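Local coordinates for protein N-acetylglucosamine 2-epimerase (Xylella fastidiosa, PDB 3GT5) that probably acts as a sugar isomerase of the N-acylglucosamine 2-epimerase family, interconverting epimers of a carbohydrate substrate, at residues H177-M182 / V200-I205; R204-Q209 / V270-S275; H249-A254 / D278-R283; K255-L260 / V266-P271. All coordinates share one frame; numbering follows the deposited sequence.

Contact 1 of 4, residues H177-M182 / V200-I205; sequences HMCEAM and VLADRI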
loop_
_atom_site.group_PDB
_atom_site.type_symbol
_atom_site.label_atom_id
_atom_site.label_comp_id
_atom_site.label_asym_id
_atom_site.label_seq_id
_atom_site.Cartn_x
_atom_site.Cartn_y
_atom_site.Cartn_z
ATOM N N HIS A 177 -3.508 5.143 -3.031
ATOM C CA HIS A 177 -3.919 3.747 -3.083
ATOM C C HIS A 177 -4.955 3.506 -4.150
ATOM O O HIS A 177 -5.000 2.412 -4.700
ATOM C CB HIS A 177 -4.319 3.224 -1.722
ATOM C CG HIS A 177 -3.144 3.103 -0.808
ATOM N ND1 HIS A 177 -2.145 2.178 -1.028
ATOM C CD2 HIS A 177 -2.768 3.820 0.279
ATOM C CE1 HIS A 177 -1.214 2.317 -0.097
ATOM N NE2 HIS A 177 -1.576 3.296 0.713
ATOM N N MET A 178 -5.807 4.493 -4.420
ATOM C CA MET A 178 -6.774 4.353 -5.508
ATOM C C MET A 178 -6.060 4.321 -6.873
ATOM O O MET A 178 -6.473 3.585 -7.744
ATOM C CB MET A 178 -7.863 5.441 -5.469
ATOM C CG MET A 178 -9.105 5.109 -6.341
ATOM S SD MET A 178 -10.005 3.612 -5.870
ATOM C CE MET A 178 -10.750 4.290 -4.382
ATOM N N CYS A 179 -4.986 5.085 -7.059
ATOM C CA CYS A 179 -4.200 5.025 -8.306
ATOM C C CYS A 179 -3.649 3.602 -8.476
ATOM O O CYS A 179 -3.789 2.986 -9.548
ATOM C CB CYS A 179 -3.091 6.092 -8.317
ATOM S SG CYS A 179 -1.935 6.009 -9.668
ATOM N N GLU A 180 -3.070 3.060 -7.397
ATOM C CA GLU A 180 -2.596 1.680 -7.359
ATOM C C GLU A 180 -3.694 0.665 -7.713
ATOM O O GLU A 180 -3.435 -0.262 -8.526
ATOM C CB GLU A 180 -2.058 1.403 -5.945
ATOM C CG GLU A 180 -1.691 -0.025 -5.643
ATOM C CD GLU A 180 -1.514 -0.256 -4.108
ATOM O OE1 GLU A 180 -1.868 0.659 -3.300
ATOM O OE2 GLU A 180 -1.039 -1.340 -3.677
ATOM N N ALA A 181 -4.896 0.831 -7.121
ATOM C CA ALA A 181 -6.022 -0.071 -7.374
ATOM C C ALA A 181 -6.505 0.045 -8.794
ATOM O O ALA A 181 -6.866 -0.979 -9.391
ATOM C CB ALA A 181 -7.216 0.184 -6.400
ATOM N N MET A 182 -6.475 1.266 -9.354
ATOM C CA MET A 182 -6.917 1.471 -10.724
ATOM C C MET A 182 -5.963 0.842 -11.731
ATOM O O MET A 182 -6.415 0.270 -12.734
ATOM C CB MET A 182 -7.194 2.938 -11.032
ATOM C CG MET A 182 -8.430 3.490 -10.333
ATOM S SD MET A 182 -10.049 2.709 -10.782
ATOM C CE MET A 182 -11.099 3.607 -9.567
ATOM N N VAL A 200 -5.033 10.331 -14.212
ATOM C CA VAL A 200 -5.608 11.604 -13.695
ATOM C C VAL A 200 -5.186 11.810 -12.210
ATOM O O VAL A 200 -4.678 12.883 -11.846
ATOM C CB VAL A 200 -7.141 11.680 -13.805
ATOM C CG1 VAL A 200 -7.698 12.948 -13.052
ATOM C CG2 VAL A 200 -7.612 11.686 -15.279
ATOM N N LEU A 201 -5.349 10.777 -11.407
ATOM C CA LEU A 201 -4.991 10.831 -9.968
ATOM C C LEU A 201 -3.505 11.134 -9.812
ATOM O O LEU A 201 -3.117 12.007 -9.008
ATOM C CB LEU A 201 -5.320 9.517 -9.267
ATOM C CG LEU A 201 -6.770 9.061 -9.157
ATOM C CD1 LEU A 201 -6.868 7.634 -8.524
ATOM C CD2 LEU A 201 -7.656 10.074 -8.385
ATOM N N ALA A 202 -2.653 10.410 -10.552
ATOM C CA ALA A 202 -1.201 10.717 -10.527
ATOM C C ALA A 202 -0.848 12.158 -10.920
ATOM O O ALA A 202 -0.053 12.814 -10.276
ATOM C CB ALA A 202 -0.398 9.719 -11.391
ATOM N N ASP A 203 -1.478 12.663 -11.966
ATOM C CA ASP A 203 -1.226 14.013 -12.407
ATOM C C ASP A 203 -1.630 15.031 -11.330
ATOM O O ASP A 203 -0.836 15.928 -10.954
ATOM C CB ASP A 203 -2.002 14.270 -13.669
ATOM C CG ASP A 203 -1.962 15.745 -14.064
ATOM O OD1 ASP A 203 -0.868 16.293 -14.183
ATOM O OD2 ASP A 203 -3.057 16.377 -14.139
ATOM N N ARG A 204 -2.827 14.864 -10.800
ATOM C CA ARG A 204 -3.356 15.822 -9.809
ATOM C C ARG A 204 -2.502 15.809 -8.542
ATOM O O ARG A 204 -2.160 16.871 -7.999
ATOM C CB ARG A 204 -4.808 15.532 -9.471
ATOM C CG ARG A 204 -5.790 15.741 -10.603
ATOM C CD ARG A 204 -5.757 17.128 -11.206
ATOM N NE ARG A 204 -6.854 17.202 -12.190
ATOM C CZ ARG A 204 -6.757 16.785 -13.449
ATOM N NH1 ARG A 204 -5.603 16.330 -13.905
ATOM N NH2 ARG A 204 -7.813 16.844 -14.273
ATOM N N ILE A 205 -2.157 14.632 -8.059
ATOM C CA ILE A 205 -1.339 14.571 -6.814
ATOM C C ILE A 205 0.148 14.955 -7.056
ATOM O O ILE A 205 0.723 15.795 -6.325
ATOM C CB ILE A 205 -1.419 13.181 -6.157
ATOM C CG1 ILE A 205 -2.852 12.824 -5.733
ATOM C CG2 ILE A 205 -0.447 13.082 -4.921
ATOM C CD1 ILE A 205 -3.527 13.739 -4.625
#
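Turned away from the side where Cys179 and Met178 meet Leu201, the His177 ring gives its ND1 hydrogen to Glu180 OE1 over 2.7 Å. The bond is nearly straight (165°), lies close to the ring plane, and reaches the oxygen almost in line with its C-O bond. Glu180 OE2 is hydrogen-bonded to Tyr377 OH, so the carboxylate is held at both oxygens, while the rings of Tyr113 and Phe117 also meet the histidine. The other side of the helix packs on 200-205 without a polar bond. Leu201 makes most of the touches. With its CG beside the backbone N and its second torsion extended (175°), Leu201 CD1 lies against the backbone of 177-182, 3.5 Å from Cys179 N and 3.8 Å from Met178 C. Leu201 CD1 also touches Met178 CB at 3.9 Å, where the two side chains cross obliquely before the methionine bends off. Cys179 CB sits 4.2 Å from Leu201 CB, and with SG anti to its own N the Cys179 sulfur SG leans across to Ala202 CB at 4.4 Å. Tyr156 of strand 155-160 packs on Leu201 and Met178. With the short segments' axes 9.5 Å apart and running at 154° to each other, helices 172-189 and 192-211 form an antiparallel helical hairpin. Such hairpins build the (alpha/alpha)6 barrel of this epimerase family; one side of 172-189 carries the His-carboxylate pair, the other the apolar seam.

Contact 2 of 4, residues R204-Q209 / V270-S275; sequences RITRRQ and VPVARS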
loop_
_atom_site.group_PDB
_atom_site.type_symbol
_atom_site.label_atom_id
_atom_site.label_comp_id
_atom_site.label_asym_id
_atom_site.label_seq_id
_atom_site.Cartn_x
_atom_site.Cartn_y
_atom_site.Cartn_z
ATOM N N ARG A 204 -2.827 14.864 -10.800
ATOM C CA ARG A 204 -3.356 15.822 -9.809
ATOM C C ARG A 204 -2.502 15.809 -8.542
ATOM O O ARG A 204 -2.160 16.871 -7.999
ATOM C CB ARG A 204 -4.808 15.532 -9.471
ATOM C CG ARG A 204 -5.790 15.741 -10.603
ATOM C CD ARG A 204 -5.757 17.128 -11.206
ATOM N NE ARG A 204 -6.854 17.202 -12.190
ATOM C CZ ARG A 204 -6.757 16.785 -13.449
ATOM N NH1 ARG A 204 -5.603 16.330 -13.905
ATOM N NH2 ARG A 204 -7.813 16.844 -14.273
ATOM N N ILE A 205 -2.157 14.632 -8.059
ATOM C CA ILE A 205 -1.339 14.571 -6.814
ATOM C C ILE A 205 0.148 14.955 -7.056
ATOM O O ILE A 205 0.723 15.795 -6.325
ATOM C CB ILE A 205 -1.419 13.181 -6.157
ATOM C CG1 ILE A 205 -2.852 12.824 -5.733
ATOM C CG2 ILE A 205 -0.447 13.082 -4.921
ATOM C CD1 ILE A 205 -3.527 13.739 -4.625
ATOM N N THR A 206 0.829 14.278 -7.978
ATOM C CA THR A 206 2.291 14.414 -8.073
ATOM C C THR A 206 2.737 15.688 -8.820
ATOM O O THR A 206 3.866 16.038 -8.717
ATOM C CB THR A 206 2.993 13.186 -8.657
ATOM O OG1 THR A 206 2.687 13.107 -10.077
ATOM C CG2 THR A 206 2.574 11.923 -7.925
ATOM N N ARG A 207 1.825 16.348 -9.541
ATOM C CA ARG A 207 2.112 17.622 -10.191
ATOM C C ARG A 207 1.382 18.767 -9.521
ATOM O O ARG A 207 2.050 19.598 -8.885
ATOM C CB ARG A 207 1.863 17.557 -11.696
ATOM C CG ARG A 207 2.759 16.519 -12.355
ATOM C CD ARG A 207 3.139 16.890 -13.800
ATOM N NE ARG A 207 1.984 16.764 -14.645
ATOM C CZ ARG A 207 1.978 16.973 -15.957
ATOM N NH1 ARG A 207 0.851 16.791 -16.620
ATOM N NH2 ARG A 207 3.067 17.391 -16.593
ATOM N N ARG A 208 0.056 18.833 -9.621
ATOM C CA ARG A 208 -0.657 19.977 -9.046
ATOM C C ARG A 208 -0.493 20.124 -7.539
ATOM O O ARG A 208 -0.140 21.209 -7.061
ATOM C CB ARG A 208 -2.130 19.923 -9.370
ATOM C CG ARG A 208 -2.797 21.258 -9.171
ATOM C CD ARG A 208 -4.307 21.110 -9.413
ATOM N NE ARG A 208 -4.965 20.194 -8.461
ATOM C CZ ARG A 208 -6.192 19.679 -8.622
ATOM N NH1 ARG A 208 -6.922 19.986 -9.702
ATOM N NH2 ARG A 208 -6.699 18.847 -7.717
ATOM N N GLN A 209 -0.791 19.069 -6.807
ATOM C CA GLN A 209 -0.711 19.159 -5.339
ATOM C C GLN A 209 0.720 19.288 -4.863
ATOM O O GLN A 209 0.987 20.051 -3.911
ATOM C CB GLN A 209 -1.434 18.009 -4.609
ATOM C CG GLN A 209 -2.957 17.856 -4.929
ATOM C CD GLN A 209 -3.731 19.134 -4.722
ATOM O OE1 GLN A 209 -4.383 19.629 -5.640
ATOM N NE2 GLN A 209 -3.685 19.667 -3.506
ATOM N N VAL A 270 8.458 9.952 -15.751
ATOM C CA VAL A 270 9.780 9.575 -15.236
ATOM C C VAL A 270 10.463 10.754 -14.542
ATOM O O VAL A 270 10.933 10.570 -13.440
ATOM C CB VAL A 270 10.665 8.866 -16.287
ATOM C CG1 VAL A 270 12.068 8.541 -15.682
ATOM C CG2 VAL A 270 10.001 7.624 -16.784
ATOM N N PRO A 271 10.526 11.958 -15.157
ATOM C CA PRO A 271 11.188 13.062 -14.466
ATOM C C PRO A 271 10.522 13.394 -13.114
ATOM O O PRO A 271 11.208 13.747 -12.120
ATOM C CB PRO A 271 11.048 14.249 -15.436
ATOM C CG PRO A 271 10.760 13.668 -16.736
ATOM C CD PRO A 271 10.206 12.296 -16.566
ATOM N N VAL A 272 9.196 13.310 -13.065
ATOM C CA VAL A 272 8.500 13.544 -11.782
ATOM C C VAL A 272 8.867 12.463 -10.757
ATOM O O VAL A 272 9.186 12.779 -9.600
ATOM C CB VAL A 272 6.984 13.694 -11.958
ATOM C CG1 VAL A 272 6.252 13.685 -10.610
ATOM C CG2 VAL A 272 6.635 14.963 -12.719
ATOM N N ALA A 273 8.855 11.196 -11.194
ATOM C CA ALA A 273 9.287 10.055 -10.353
ATOM C C ALA A 273 10.692 10.273 -9.778
ATOM O O ALA A 273 10.904 10.069 -8.585
ATOM C CB ALA A 273 9.264 8.733 -11.169
ATOM N N ARG A 274 11.629 10.673 -10.641
ATOM C CA ARG A 274 13.036 10.908 -10.202
ATOM C C ARG A 274 13.102 12.047 -9.174
ATOM O O ARG A 274 13.806 11.943 -8.166
ATOM C CB ARG A 274 13.945 11.203 -11.411
ATOM C CG ARG A 274 14.065 10.030 -12.370
ATOM C CD ARG A 274 15.140 10.256 -13.417
ATOM N NE ARG A 274 16.448 10.333 -12.766
ATOM C CZ ARG A 274 17.623 10.151 -13.376
ATOM N NH1 ARG A 274 17.670 9.884 -14.674
ATOM N NH2 ARG A 274 18.749 10.256 -12.667
ATOM N N SER A 275 12.340 13.114 -9.393
ATOM C CA SER A 275 12.335 14.265 -8.460
ATOM C C SER A 275 11.815 13.839 -7.078
ATOM O O SER A 275 12.360 14.248 -6.036
ATOM C CB SER A 275 11.534 15.469 -9.016
ATOM O OG SER A 275 10.098 15.291 -8.920
#
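Val272 turns its two methyls toward 204-209 and divides them between Thr206 and Arg207. Val272 CG1 rests on Thr206, 3.7 Å from OG1 and 3.8 Å from CB, with the two side chains set slantwise. Val272 CG2 meets the aliphatic part of Arg207, which passes at about a right angle, 4.1 Å away at CD and 4.2 Å at CG. With CG1 anti to the backbone N (chi1 170°), Val272 can serve both partners at once. The polar ends of those partners are bonded within their own helix, Thr206 OG1 to Ala202 O and Arg207 NE in a salt bridge to Asp203 OD1, and the Arg207 guanidinium also makes a cation-pi contact with Trp268. Just here the helix widens into a pi-type turn, in which Gln209 N reaches Arg204 O at 2.9 Å. Within this turn Arg208 holds Gln209 OE1 side-on with NE and NH2, the Arg208 NE to Gln209 OE1 bond of 2.9 Å lying in the carbonyl plane. In the other segment, Ser275 OG donates to Val272 O. No hydrogen bond spans the two segments, so what joins them at this partly buried spot is van der Waals fit to Val272, with the polar ends of Thr206 and Arg207 bonded to Ala202 and Asp203 in the preceding turn.

Contact 3 of 4, residues H249-A254 / D278-R283; sequences HQTEWA and DVAVAR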
loop_
_atom_site.group_PDB
_atom_site.type_symbol
_atom_site.label_atom_id
_atom_site.label_comp_id
_atom_site.label_asym_id
_atom_site.label_seq_id
_atom_site.Cartn_x
_atom_site.Cartn_y
_atom_site.Cartn_z
ATOM N N HIS A 249 5.845 7.649 1.031
ATOM C CA HIS A 249 4.809 8.000 0.026
ATOM C C HIS A 249 5.375 8.656 -1.207
ATOM O O HIS A 249 4.790 8.506 -2.303
ATOM C CB HIS A 249 3.649 8.797 0.675
ATOM C CG HIS A 249 2.759 7.984 1.551
ATOM N ND1 HIS A 249 1.939 8.548 2.517
ATOM C CD2 HIS A 249 2.588 6.645 1.664
ATOM C CE1 HIS A 249 1.265 7.597 3.133
ATOM N NE2 HIS A 249 1.642 6.428 2.640
ATOM N N GLN A 250 6.519 9.334 -1.081
ATOM C CA GLN A 250 7.155 9.948 -2.234
ATOM C C GLN A 250 7.684 8.825 -3.139
ATOM O O GLN A 250 7.547 8.876 -4.374
ATOM C CB GLN A 250 8.273 10.927 -1.850
ATOM C CG GLN A 250 7.934 11.826 -0.689
ATOM C CD GLN A 250 6.677 12.629 -0.892
ATOM O OE1 GLN A 250 6.500 13.229 -1.962
ATOM N NE2 GLN A 250 5.846 12.724 0.144
ATOM N N THR A 251 8.343 7.842 -2.509
ATOM C CA THR A 251 8.904 6.720 -3.263
ATOM C C THR A 251 7.808 5.810 -3.809
ATOM O O THR A 251 7.917 5.302 -4.934
ATOM C CB THR A 251 9.964 5.958 -2.486
ATOM O OG1 THR A 251 9.364 5.303 -1.352
ATOM C CG2 THR A 251 11.098 6.967 -2.054
ATOM N N GLU A 252 6.753 5.612 -3.027
ATOM C CA GLU A 252 5.600 4.842 -3.509
ATOM C C GLU A 252 5.003 5.491 -4.738
ATOM O O GLU A 252 4.646 4.793 -5.693
ATOM C CB GLU A 252 4.558 4.721 -2.414
ATOM C CG GLU A 252 3.365 3.836 -2.737
ATOM C CD GLU A 252 2.580 3.357 -1.508
ATOM O OE1 GLU A 252 2.878 3.725 -0.319
ATOM O OE2 GLU A 252 1.607 2.588 -1.700
ATOM N N TRP A 253 4.864 6.810 -4.734
ATOM C CA TRP A 253 4.401 7.501 -5.954
ATOM C C TRP A 253 5.383 7.320 -7.123
ATOM O O TRP A 253 4.967 7.157 -8.286
ATOM C CB TRP A 253 4.175 8.986 -5.678
ATOM C CG TRP A 253 2.805 9.319 -5.247
ATOM C CD1 TRP A 253 2.409 9.808 -4.030
ATOM C CD2 TRP A 253 1.614 9.171 -6.027
ATOM N NE1 TRP A 253 1.053 9.970 -4.006
ATOM C CE2 TRP A 253 0.538 9.615 -5.229
ATOM C CE3 TRP A 253 1.358 8.706 -7.335
ATOM C CZ2 TRP A 253 -0.807 9.595 -5.677
ATOM C CZ3 TRP A 253 0.022 8.700 -7.782
ATOM C CH2 TRP A 253 -1.026 9.162 -6.967
ATOM N N ALA A 254 6.686 7.381 -6.849
ATOM C CA ALA A 254 7.682 7.170 -7.886
ATOM C C ALA A 254 7.467 5.804 -8.555
ATOM O O ALA A 254 7.508 5.689 -9.804
ATOM C CB ALA A 254 9.096 7.291 -7.351
ATOM N N ASP A 278 14.481 11.172 -5.439
ATOM C CA ASP A 278 15.840 11.699 -5.146
ATOM C C ASP A 278 15.768 12.570 -3.911
ATOM O O ASP A 278 16.582 12.428 -3.002
ATOM C CB ASP A 278 16.429 12.518 -6.313
ATOM C CG ASP A 278 16.693 11.686 -7.590
ATOM O OD1 ASP A 278 16.577 10.430 -7.603
ATOM O OD2 ASP A 278 16.989 12.339 -8.623
ATOM N N VAL A 279 14.793 13.467 -3.868
ATOM C CA VAL A 279 14.616 14.340 -2.716
ATOM C C VAL A 279 14.239 13.576 -1.462
ATOM O O VAL A 279 14.834 13.813 -0.388
ATOM C CB VAL A 279 13.558 15.432 -2.996
ATOM C CG1 VAL A 279 13.219 16.194 -1.710
ATOM C CG2 VAL A 279 14.077 16.345 -4.083
ATOM N N ALA A 280 13.294 12.644 -1.576
ATOM C CA ALA A 280 12.831 11.860 -0.416
ATOM C C ALA A 280 13.954 11.080 0.257
ATOM O O ALA A 280 14.074 11.086 1.494
ATOM C CB ALA A 280 11.669 10.900 -0.818
ATOM N N VAL A 281 14.778 10.390 -0.518
ATOM C CA VAL A 281 15.829 9.573 0.104
ATOM C C VAL A 281 16.966 10.477 0.627
ATOM O O VAL A 281 17.551 10.139 1.662
ATOM C CB VAL A 281 16.349 8.402 -0.815
ATOM C CG1 VAL A 281 15.173 7.530 -1.183
ATOM C CG2 VAL A 281 17.074 8.938 -2.088
ATOM N N ALA A 282 17.243 11.607 -0.030
ATOM C CA ALA A 282 18.265 12.568 0.464
ATOM C C ALA A 282 17.885 13.086 1.843
ATOM O O ALA A 282 18.716 13.196 2.773
ATOM C CB ALA A 282 18.450 13.759 -0.522
ATOM N N ARG A 283 16.637 13.463 1.975
ATOM C CA ARG A 283 16.149 13.995 3.231
ATOM C C ARG A 283 16.005 12.977 4.330
ATOM O O ARG A 283 16.083 13.362 5.504
ATOM C CB ARG A 283 14.793 14.650 3.053
ATOM C CG ARG A 283 14.788 15.801 2.098
ATOM C CD ARG A 283 14.727 17.206 2.762
ATOM N NE ARG A 283 14.583 18.155 1.655
ATOM C CZ ARG A 283 13.460 18.766 1.228
ATOM N NH1 ARG A 283 12.284 18.696 1.860
ATOM N NH2 ARG A 283 13.539 19.531 0.150
#
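Helix segments 249-254 and 278-283 run antiparallel, their axes 9.0 Å apart at 151°, and come nearest at Gln250 and Ala280, whose CA atoms are 6.3 Å apart. Ala280 faces across, and its short side chain allows this closeness: Ala280 CB lies 3.5 Å from Gln250 CB and 3.9 Å from Gln250 CG. Only the aliphatic root of the glutamine takes part. Two successive bends, at chi1 (-43°) and chi2 (-56°), swing its amide away from the neighbouring helix, so that OE1 accepts from Val217 N and NE2 bonds to Gln246 O. Thr251 divides its branches in a similar way. Thr251 CG2, beside the backbone N, reaches over to Ala280 CB and to Val281 CG1, at 4.2 Å in each case. Its OG1 hydrogen-bonds with Ser315 OG of helix 309-326. Val281 completes the patch and leans on Leu292 as well. All four touching residues are buried, yet the polar side-chain groups among them find their partners outside the interface. Helices 247-263 and 269-284 therefore meet here through carbon alone, while the Gln250 amide and Thr251 hydroxyl tie the first of them to the loop at Val217 and to helix 309-326.

Contact 4 of 4, residues K255-L260 / V266-P271; sequences KLLLIL and VEWLVP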
loop_
_atom_site.group_PDB
_atom_site.type_symbol
_atom_site.label_atom_id
_atom_site.label_comp_id
_atom_site.label_asym_id
_atom_site.label_seq_id
_atom_site.Cartn_x
_atom_site.Cartn_y
_atom_site.Cartn_z
ATOM N N LYS A 255 7.200 4.789 -7.747
ATOM C CA LYS A 255 6.884 3.450 -8.249
ATOM C C LYS A 255 5.609 3.449 -9.101
ATOM O O LYS A 255 5.579 2.889 -10.214
ATOM C CB LYS A 255 6.755 2.490 -7.074
ATOM C CG LYS A 255 6.518 1.009 -7.445
ATOM C CD LYS A 255 5.903 0.186 -6.312
ATOM C CE LYS A 255 4.469 0.543 -6.061
ATOM N NZ LYS A 255 4.024 -0.021 -4.821
ATOM N N LEU A 256 4.550 4.059 -8.587
ATOM C CA LEU A 256 3.299 4.110 -9.342
ATOM C C LEU A 256 3.452 4.851 -10.671
ATOM O O LEU A 256 2.872 4.433 -11.696
ATOM C CB LEU A 256 2.185 4.742 -8.508
ATOM C CG LEU A 256 1.750 3.985 -7.269
ATOM C CD1 LEU A 256 0.715 4.875 -6.559
ATOM C CD2 LEU A 256 1.178 2.521 -7.533
ATOM N N LEU A 257 4.225 5.940 -10.694
ATOM C CA LEU A 257 4.480 6.674 -11.945
ATOM C C LEU A 257 5.260 5.808 -12.943
ATOM O O LEU A 257 5.046 5.907 -14.174
ATOM C CB LEU A 257 5.285 7.949 -11.670
ATOM C CG LEU A 257 4.593 8.996 -10.829
ATOM C CD1 LEU A 257 5.537 10.205 -10.552
ATOM C CD2 LEU A 257 3.299 9.496 -11.492
ATOM N N LEU A 258 6.178 4.979 -12.446
ATOM C CA LEU A 258 6.939 4.083 -13.331
ATOM C C LEU A 258 6.083 2.884 -13.825
ATOM O O LEU A 258 6.320 2.368 -14.917
ATOM C CB LEU A 258 8.237 3.584 -12.676
ATOM C CG LEU A 258 9.460 4.486 -12.889
ATOM C CD1 LEU A 258 10.082 4.392 -14.323
ATOM C CD2 LEU A 258 9.162 5.904 -12.570
ATOM N N ILE A 259 5.099 2.485 -13.062
ATOM C CA ILE A 259 4.128 1.474 -13.541
ATOM C C ILE A 259 3.240 2.143 -14.611
ATOM O O ILE A 259 2.993 1.559 -15.655
ATOM C CB ILE A 259 3.291 0.899 -12.411
ATOM C CG1 ILE A 259 4.190 0.117 -11.433
ATOM C CG2 ILE A 259 2.185 -0.041 -12.987
ATOM C CD1 ILE A 259 3.514 -0.318 -10.156
ATOM N N LEU A 260 2.828 3.384 -14.385
ATOM C CA LEU A 260 2.059 4.096 -15.410
ATOM C C LEU A 260 2.842 4.224 -16.707
ATOM O O LEU A 260 2.273 4.088 -17.797
ATOM C CB LEU A 260 1.632 5.465 -14.928
ATOM C CG LEU A 260 0.420 5.452 -14.004
ATOM C CD1 LEU A 260 0.412 6.713 -13.127
ATOM C CD2 LEU A 260 -0.904 5.347 -14.808
ATOM N N VAL A 266 3.915 8.957 -22.255
ATOM C CA VAL A 266 3.810 10.391 -21.921
ATOM C C VAL A 266 5.118 10.817 -21.204
ATOM O O VAL A 266 5.686 10.042 -20.410
ATOM C CB VAL A 266 2.506 10.719 -21.124
ATOM C CG1 VAL A 266 2.672 10.457 -19.646
ATOM C CG2 VAL A 266 2.071 12.187 -21.350
ATOM N N GLU A 267 5.610 12.018 -21.484
ATOM C CA GLU A 267 6.986 12.360 -21.112
ATOM C C GLU A 267 7.148 12.672 -19.630
ATOM O O GLU A 267 8.238 12.493 -19.083
ATOM C CB GLU A 267 7.543 13.532 -21.970
ATOM N N TRP A 268 6.082 13.122 -18.975
ATOM C CA TRP A 268 6.251 13.697 -17.639
ATOM C C TRP A 268 6.465 12.699 -16.500
ATOM O O TRP A 268 7.011 13.074 -15.452
ATOM C CB TRP A 268 5.121 14.648 -17.291
ATOM C CG TRP A 268 3.795 14.056 -17.087
ATOM C CD1 TRP A 268 2.792 13.963 -17.997
ATOM C CD2 TRP A 268 3.273 13.499 -15.862
ATOM N NE1 TRP A 268 1.676 13.398 -17.416
ATOM C CE2 TRP A 268 1.946 13.122 -16.105
ATOM C CE3 TRP A 268 3.780 13.364 -14.562
ATOM C CZ2 TRP A 268 1.132 12.580 -15.111
ATOM C CZ3 TRP A 268 2.979 12.812 -13.591
ATOM C CH2 TRP A 268 1.671 12.431 -13.866
ATOM N N LEU A 269 6.090 11.435 -16.687
ATOM C CA LEU A 269 6.083 10.498 -15.566
ATOM C C LEU A 269 7.469 10.258 -14.928
ATOM O O LEU A 269 7.625 10.369 -13.698
ATOM C CB LEU A 269 5.469 9.170 -16.018
ATOM C CG LEU A 269 4.012 9.264 -16.482
ATOM C CD1 LEU A 269 3.629 7.949 -17.309
ATOM C CD2 LEU A 269 3.065 9.516 -15.318
ATOM N N VAL A 270 8.458 9.952 -15.751
ATOM C CA VAL A 270 9.780 9.575 -15.236
ATOM C C VAL A 270 10.463 10.754 -14.542
ATOM O O VAL A 270 10.933 10.570 -13.440
ATOM C CB VAL A 270 10.665 8.866 -16.287
ATOM C CG1 VAL A 270 12.068 8.541 -15.682
ATOM C CG2 VAL A 270 10.001 7.624 -16.784
ATOM N N PRO A 271 10.526 11.958 -15.157
ATOM C CA PRO A 271 11.188 13.062 -14.466
ATOM C C PRO A 271 10.522 13.394 -13.114
ATOM O O PRO A 271 11.208 13.747 -12.120
ATOM C CB PRO A 271 11.048 14.249 -15.436
ATOM C CG PRO A 271 10.760 13.668 -16.736
ATOM C CD PRO A 271 10.206 12.296 -16.566
#
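The Trp268 indole has Leu269 CD2 over one face, 3.5 Å above the plane and offset toward the rim, and it meets Leu257 CD2 obliquely at the six-membered ring, 3.9 Å from Trp268 CZ3. The Leu257 side chain runs across the tryptophan at about a right angle. Leu199 and Thr206 of helix 192-211 touch the same indole. Leu269 is the central residue. Leu269 CD2 meets Leu257 CD2 at 3.8 Å, Leu269 CD1 lies 4.0 Å from Leu260 CB, and Leu269 CB sits 3.8 Å from Leu257 O. With CG beside the backbone N (chi1 -62°), both methyls of Leu269 are presented to helix 247-263. In return, Leu257 CD1 lies 3.8 Å from Leu269 O, so each of the two leucines touches the other's carbonyl. One residue on in each segment, Leu258 CD1 meets Val270 CG2 at 4.1 Å, again with the side chains at roughly a right angle. Every touch between the segments is apolar or against backbone. On the two sides of the short link between helices 247-263 and 269-284, this leucine-rich packing closes the bend of an antiparallel helical hairpin, the building element of an (alpha/alpha)6 barrel.

Four helices, 172-189, 192-211, 247-263 and 269-284 in chain order, and the bend before the last carry these contacts. Contact 1 pairs the first two and comes earliest. Contacts 3 and 4 both join the last two, 14 Å apart between centres, with contact 4 at the connecting bend. Contact 2 ties helix 192-211 to helix 269-284, bridging the two pairs; its centre is 8 Å from that of contact 4. Contacts 1 and 3, 17 Å apart between centres, still touch: Trp253 packs on Ala202 and Ile205, and His177 CE1 approaches Glu252 OE2 at 3.3 Å. This is consistent with neighbouring hairpins packing side by side in the (alpha/alpha)6 barrel.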